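Local coordinates for BH2092 protein (Bacillus halodurans, PDB 3NHV) that probably handles sulfur in the manner of rhodanese-like proteins, whose members commonly carry a persulfide on an active-site cysteine, at the interface of chains A and B. Residues are numbered along the deposited sequence; one frame, centred on the assembly and turned at random. Chains: chain A/B, BH2092 protein.

Contact 1: the interface of chains A and B. Residues chain A 84-85, 88; chain B 13-14, 17-18, 105.
A:Asn85 meets B:Glu17 and B:Leu14 with different parts of its amide. Its ND2 donates a hydrogen bond to the carboxylate oxygen OE2 of B:Glu17, 3.0 Å away. The bond is fairly straight (155° at the hydrogen), leaves in the plane of the amide and reaches the oxygen almost along its C-O axis; amide and carboxylate lie 22° from coplanar. B:Leu14 supplies the apolar half, running past A:Asn85 in the opposite direction and setting its CD2 methyl over a face of the amide, 3.6 Å from the carbon CG of A:Asn85. The same methyl touches A:Thr88 CG2 at 3.7 Å.

B:Lys13 backs the acceptor from its own chain. Its ammonium NZ forms a salt bridge of 3.3 Å with B:Glu17 OE2, weak as a hydrogen bond, and is likely to keep the carboxylate charged. CG of the lysine lies anti to the backbone N (chi1 -177°) and the chain runs extended until it bends at chi4, which also brings NZ within 3.6 Å of A:Thr88 OG1. The active-site loop and helix start of one copy thus meet the end of helix 3-14 and strand 17-19 of another, a contact of the deposited assembly that may or may not persist in solution. Beyond the amide, B:Ile105 closes the patch from the end of strand 100-105: its terminal methyl CD1 rests 3.7 Å from the backbone carbonyl O of A:Cys84.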
loop_
_atom_site.group_PDB
_atom_site.type_symbol
_atom_site.label_atom_id
_atom_site.label_comp_id
_atom_site.label_asym_id
_atom_site.label_seq_id
_atom_site.Cartn_x
_atom_site.Cartn_y
_atom_site.Cartn_z
ATOM N N CYS A 84 -7.250 2.167 -4.261
ATOM C CA CYS A 84 -8.596 1.608 -4.368
ATOM C C CYS A 84 -8.750 0.458 -3.375
ATOM O O CYS A 84 -7.783 -0.221 -3.051
ATOM C CB CYS A 84 -8.875 1.114 -5.804
ATOM S SG CYS A 84 -10.440 0.168 -5.952
ATOM N N ASN A 85 -9.971 0.251 -2.896
ATOM C CA ASN A 85 -10.263 -0.814 -1.937
ATOM C C ASN A 85 -11.168 -1.860 -2.576
ATOM O O ASN A 85 -11.553 -2.842 -1.941
ATOM C CB ASN A 85 -10.970 -0.230 -0.715
ATOM C CG ASN A 85 -10.273 -0.579 0.570
ATOM O OD1 ASN A 85 -10.756 -0.256 1.661
ATOM N ND2 ASN A 85 -9.119 -1.244 0.457
ATOM N N THR A 88 -10.264 -5.550 -2.323
ATOM C CA THR A 88 -10.496 -6.071 -0.988
ATOM C C THR A 88 -11.974 -6.364 -0.738
ATOM O O THR A 88 -12.315 -7.379 -0.121
ATOM C CB THR A 88 -10.014 -5.087 0.088
ATOM O OG1 THR A 88 -8.677 -4.657 -0.211
ATOM C CG2 THR A 88 -10.031 -5.762 1.456
ATOM N N LYS B 13 -9.975 -5.971 7.650
ATOM C CA LYS B 13 -9.044 -5.055 7.004
ATOM C C LYS B 13 -9.791 -3.775 6.610
ATOM O O LYS B 13 -9.313 -2.668 6.853
ATOM C CB LYS B 13 -8.415 -5.745 5.787
ATOM C CG LYS B 13 -7.356 -4.942 5.040
ATOM C CD LYS B 13 -6.633 -5.835 4.030
ATOM C CE LYS B 13 -5.640 -5.050 3.187
ATOM N NZ LYS B 13 -6.308 -3.999 2.366
ATOM N N LEU B 14 -10.976 -3.935 6.025
ATOM C CA LEU B 14 -11.791 -2.794 5.600
ATOM C C LEU B 14 -12.287 -1.940 6.775
ATOM O O LEU B 14 -12.449 -0.725 6.640
ATOM C CB LEU B 14 -12.998 -3.290 4.793
ATOM C CG LEU B 14 -12.716 -3.984 3.455
ATOM C CD1 LEU B 14 -13.936 -4.775 3.051
ATOM C CD2 LEU B 14 -12.336 -2.957 2.386
ATOM N N GLU B 17 -9.993 1.028 7.466
ATOM C CA GLU B 17 -9.588 1.934 6.401
ATOM C C GLU B 17 -10.701 2.367 5.458
ATOM O O GLU B 17 -11.843 1.918 5.555
ATOM C CB GLU B 17 -8.444 1.301 5.592
ATOM C CG GLU B 17 -8.766 -0.077 5.021
ATOM C CD GLU B 17 -7.575 -0.748 4.323
ATOM O OE1 GLU B 17 -6.492 -0.865 4.946
ATOM O OE2 GLU B 17 -7.732 -1.174 3.153
ATOM N N THR B 18 -10.350 3.271 4.557
ATOM C CA THR B 18 -11.278 3.773 3.572
ATOM C C THR B 18 -10.431 4.266 2.416
ATOM O O THR B 18 -9.273 4.647 2.609
ATOM C CB THR B 18 -12.127 4.926 4.134
ATOM O OG1 THR B 18 -12.918 5.489 3.083
ATOM C CG2 THR B 18 -11.240 6.004 4.726
ATOM N N ILE B 105 -6.198 5.205 2.669
ATOM C CA ILE B 105 -5.126 4.656 1.842
ATOM C C ILE B 105 -4.984 5.515 0.588
ATOM O O ILE B 105 -5.979 5.877 -0.047
ATOM C CB ILE B 105 -5.425 3.201 1.403
ATOM C CG1 ILE B 105 -6.724 3.150 0.604
ATOM C CG2 ILE B 105 -5.538 2.303 2.616
ATOM C CD1 ILE B 105 -6.954 1.827 -0.105
#

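Contact 2: the interface of chains A and B. Residues chain A 83-86; chain B 19-20, 105.
B:Asp19 points its carboxylate at the backbone of A:Asn85, an acid holding a loop by its main chain. The backbone N of A:Asn85 donates to OD2 of B:Asp19 at 2.7 Å; the oxygen accepts with the lone pair facing away from the other carboxylate oxygen, and the bond is bent, 136° at the hydrogen. B:Asp19 reaches it with CG set between its own backbone N and carbonyl carbon (chi1 68°), which also lays the flat carboxylate beside the A:Asn85 side chain, CG of B:Asp19 3.7 Å from CB of A:Asn85. Behind the carboxylate, CB of B:Asp19 abuts the carbonyl O of A:Ala83. The neighbouring B:Ile20 offers CG1 to the A:Ala83 methyl CB at a looser 4.0 Å. With an alanine in place of B:Asp19, the backbone N of A:Asn85 would probably lose its partner across the interface and the loop would be freer to shift. Because A:Asn85 immediately precedes helix 86-96, the positive end of that helix may stabilise the acid's charge. On chain A the site is the end of the rhodanese-type active-site loop that follows strand 74-78; on chain B it is the junction of strand 17-19 with helix 20-28, beside the end of strand 100-105.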
loop_
_atom_site.group_PDB
_atom_site.type_symbol
_atom_site.label_atom_id
_atom_site.label_comp_id
_atom_site.label_asym_id
_atom_site.label_seq_id
_atom_site.Cartn_x
_atom_site.Cartn_y
_atom_site.Cartn_z
ATOM N N ALA A 83 -4.613 2.935 -4.260
ATOM C CA ALA A 83 -5.592 3.857 -3.686
ATOM C C ALA A 83 -7.039 3.380 -3.753
ATOM O O ALA A 83 -7.950 4.105 -3.350
ATOM C CB ALA A 83 -5.465 5.211 -4.355
ATOM N N CYS A 84 -7.250 2.167 -4.261
ATOM C CA CYS A 84 -8.596 1.608 -4.368
ATOM C C CYS A 84 -8.750 0.458 -3.375
ATOM O O CYS A 84 -7.783 -0.221 -3.051
ATOM C CB CYS A 84 -8.875 1.114 -5.804
ATOM S SG CYS A 84 -10.440 0.168 -5.952
ATOM N N ASN A 85 -9.971 0.251 -2.896
ATOM C CA ASN A 85 -10.263 -0.814 -1.937
ATOM C C ASN A 85 -11.168 -1.860 -2.576
ATOM O O ASN A 85 -11.553 -2.842 -1.941
ATOM C CB ASN A 85 -10.970 -0.230 -0.715
ATOM C CG ASN A 85 -10.273 -0.579 0.570
ATOM O OD1 ASN A 85 -10.756 -0.256 1.661
ATOM N ND2 ASN A 85 -9.119 -1.244 0.457
ATOM N N GLY A 86 -11.505 -1.622 -3.840
ATOM C CA GLY A 86 -12.369 -2.518 -4.576
ATOM C C GLY A 86 -11.949 -3.970 -4.522
ATOM O O GLY A 86 -12.777 -4.836 -4.256
ATOM N N ASP B 19 -10.998 4.253 1.215
ATOM C CA ASP B 19 -10.246 4.685 0.055
ATOM C C ASP B 19 -10.747 5.994 -0.538
ATOM O O ASP B 19 -11.790 6.508 -0.138
ATOM C CB ASP B 19 -10.224 3.571 -1.012
ATOM C CG ASP B 19 -11.590 3.311 -1.652
ATOM O OD1 ASP B 19 -12.571 4.029 -1.343
ATOM O OD2 ASP B 19 -11.667 2.376 -2.484
ATOM N N ILE B 20 -9.984 6.527 -1.486
ATOM C CA ILE B 20 -10.316 7.775 -2.147
ATOM C C ILE B 20 -11.762 7.800 -2.630
ATOM O O ILE B 20 -12.500 8.747 -2.369
ATOM C CB ILE B 20 -9.375 8.016 -3.334
ATOM C CG1 ILE B 20 -7.928 7.992 -2.844
ATOM C CG2 ILE B 20 -9.672 9.355 -3.981
ATOM C CD1 ILE B 20 -7.628 9.040 -1.794
ATOM N N ILE B 105 -6.198 5.205 2.669
ATOM C CA ILE B 105 -5.126 4.656 1.842
ATOM C C ILE B 105 -4.984 5.515 0.588
ATOM O O ILE B 105 -5.979 5.877 -0.047
ATOM C CB ILE B 105 -5.425 3.201 1.403
ATOM C CG1 ILE B 105 -6.724 3.150 0.604
ATOM C CG2 ILE B 105 -5.538 2.303 2.616
ATOM C CD1 ILE B 105 -6.954 1.827 -0.105
#

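Contact 3: the interface of chains A and B. Residues chain A 88, 91-92, 95; chain B 7, 10-11, 14.
B:Tyr10 has CG anti to its carbonyl carbon (chi1 -73°) and its ring lies against A:Ala91, whereas B:Tyr7, with CG opposite the backbone N (chi1 179°), presents a ring edge to A:Ala92. The A:Ala91 methyl CB sits over the middle of the B:Tyr10 face, 3.4 Å from the ring centroid, a CH-pi contact in which a small side chain lets the ring lie close to the helix. One turn earlier in helix 3-14, the edge of B:Tyr7 receives the backbone carbonyl O of A:Ala92 in the ring plane, with CD1 of B:Tyr7 3.3 Å from that oxygen. CG of B:Met11, a selenomethionine, covers part of one face of B:Tyr7 and backs the ring from within its own chain. Between the tyrosines, the A:Ala92 methyl CB packs 3.8 Å from CB of B:Tyr10 and 4.0 Å from the selenium of B:Met11. A:Ala95 extends the seam, its CB 4.0 Å from CA of B:Tyr7. Helix 3-14 of chain B is thereby laid antiparallel against helix 86-96 of chain A, a packing that holds the copies together in the deposited assembly and may do so in solution.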
loop_
_atom_site.group_PDB
_atom_site.type_symbol
_atom_site.label_atom_id
_atom_site.label_comp_id
_atom_site.label_asym_id
_atom_site.label_seq_id
_atom_site.Cartn_x
_atom_site.Cartn_y
_atom_site.Cartn_z
ATOM N N THR A 88 -10.264 -5.550 -2.323
ATOM C CA THR A 88 -10.496 -6.071 -0.988
ATOM C C THR A 88 -11.974 -6.364 -0.738
ATOM O O THR A 88 -12.315 -7.379 -0.121
ATOM C CB THR A 88 -10.014 -5.087 0.088
ATOM O OG1 THR A 88 -8.677 -4.657 -0.211
ATOM C CG2 THR A 88 -10.031 -5.762 1.456
ATOM N N ALA A 91 -12.822 -9.558 -2.624
ATOM C CA ALA A 91 -12.288 -10.740 -1.967
ATOM C C ALA A 91 -13.252 -11.235 -0.902
ATOM O O ALA A 91 -13.532 -12.426 -0.809
ATOM C CB ALA A 91 -10.933 -10.427 -1.336
ATOM N N ALA A 92 -13.757 -10.313 -0.091
ATOM C CA ALA A 92 -14.692 -10.690 0.957
ATOM C C ALA A 92 -15.926 -11.345 0.345
ATOM O O ALA A 92 -16.374 -12.385 0.813
ATOM C CB ALA A 92 -15.086 -9.480 1.778
ATOM N N ALA A 95 -15.095 -14.740 -0.953
ATOM C CA ALA A 95 -14.926 -15.638 0.166
ATOM C C ALA A 95 -16.278 -16.080 0.714
ATOM O O ALA A 95 -16.477 -17.250 1.034
ATOM C CB ALA A 95 -14.122 -14.970 1.243
ATOM N N TYR B 7 -13.071 -14.566 4.960
ATOM C CA TYR B 7 -14.090 -13.531 5.016
ATOM C C TYR B 7 -13.849 -12.607 6.211
ATOM O O TYR B 7 -13.919 -11.386 6.086
ATOM C CB TYR B 7 -15.486 -14.158 5.134
ATOM C CG TYR B 7 -16.612 -13.143 5.215
ATOM C CD1 TYR B 7 -16.974 -12.384 4.098
ATOM C CD2 TYR B 7 -17.288 -12.914 6.412
ATOM C CE1 TYR B 7 -17.976 -11.422 4.173
ATOM C CE2 TYR B 7 -18.295 -11.949 6.499
ATOM C CZ TYR B 7 -18.630 -11.206 5.378
ATOM O OH TYR B 7 -19.593 -10.220 5.466
ATOM N N TYR B 10 -10.701 -10.211 5.472
ATOM C CA TYR B 10 -10.992 -9.128 4.550
ATOM C C TYR B 10 -11.936 -8.086 5.148
ATOM O O TYR B 10 -11.746 -6.878 4.968
ATOM C CB TYR B 10 -11.562 -9.702 3.250
ATOM C CG TYR B 10 -10.508 -10.385 2.407
ATOM C CD1 TYR B 10 -9.371 -9.687 2.010
ATOM C CD2 TYR B 10 -10.632 -11.726 2.024
ATOM C CE1 TYR B 10 -8.378 -10.294 1.256
ATOM C CE2 TYR B 10 -9.633 -12.350 1.258
ATOM C CZ TYR B 10 -8.509 -11.623 0.880
ATOM O OH TYR B 10 -7.506 -12.186 0.122
HETATM N N MSE B 11 -12.941 -8.550 5.881
HETATM C CA MSE B 11 -13.887 -7.640 6.496
HETATM C C MSE B 11 -13.192 -6.785 7.559
HETATM O O MSE B 11 -13.471 -5.592 7.678
HETATM C CB MSE B 11 -15.050 -8.424 7.110
HETATM C CG MSE B 11 -16.008 -9.028 6.087
HETATM SE SE MSE B 11 -16.789 -7.678 4.914
HETATM C CE MSE B 11 -18.145 -6.966 6.105
ATOM N N LEU B 14 -10.976 -3.935 6.025
ATOM C CA LEU B 14 -11.791 -2.794 5.600
ATOM C C LEU B 14 -12.287 -1.940 6.775
ATOM O O LEU B 14 -12.449 -0.725 6.640
ATOM C CB LEU B 14 -12.998 -3.290 4.793
ATOM C CG LEU B 14 -12.716 -3.984 3.455
ATOM C CD1 LEU B 14 -13.936 -4.775 3.051
ATOM C CD2 LEU B 14 -12.336 -2.957 2.386
#

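The three contacts form a continuous strip across one interface. Contact 1 and contact 2 have C-alpha centres about 5 Å apart and share A:Cys84, A:Asn85 and B:Ile105; contact 3 lies about 10 Å from contact 1, with A:Thr88 and B:Leu14 in common, and about 14 Å from contact 2. Contact 1 is therefore the link between a polar end at the active-site loop and an end along helix 86-96 that is mainly carbon-packed among the residues given. The interface is not an exact two-fold and the assembly holds three copies; the structure alone does not show whether this pairing is the biological one, but partner binding could influence the loop.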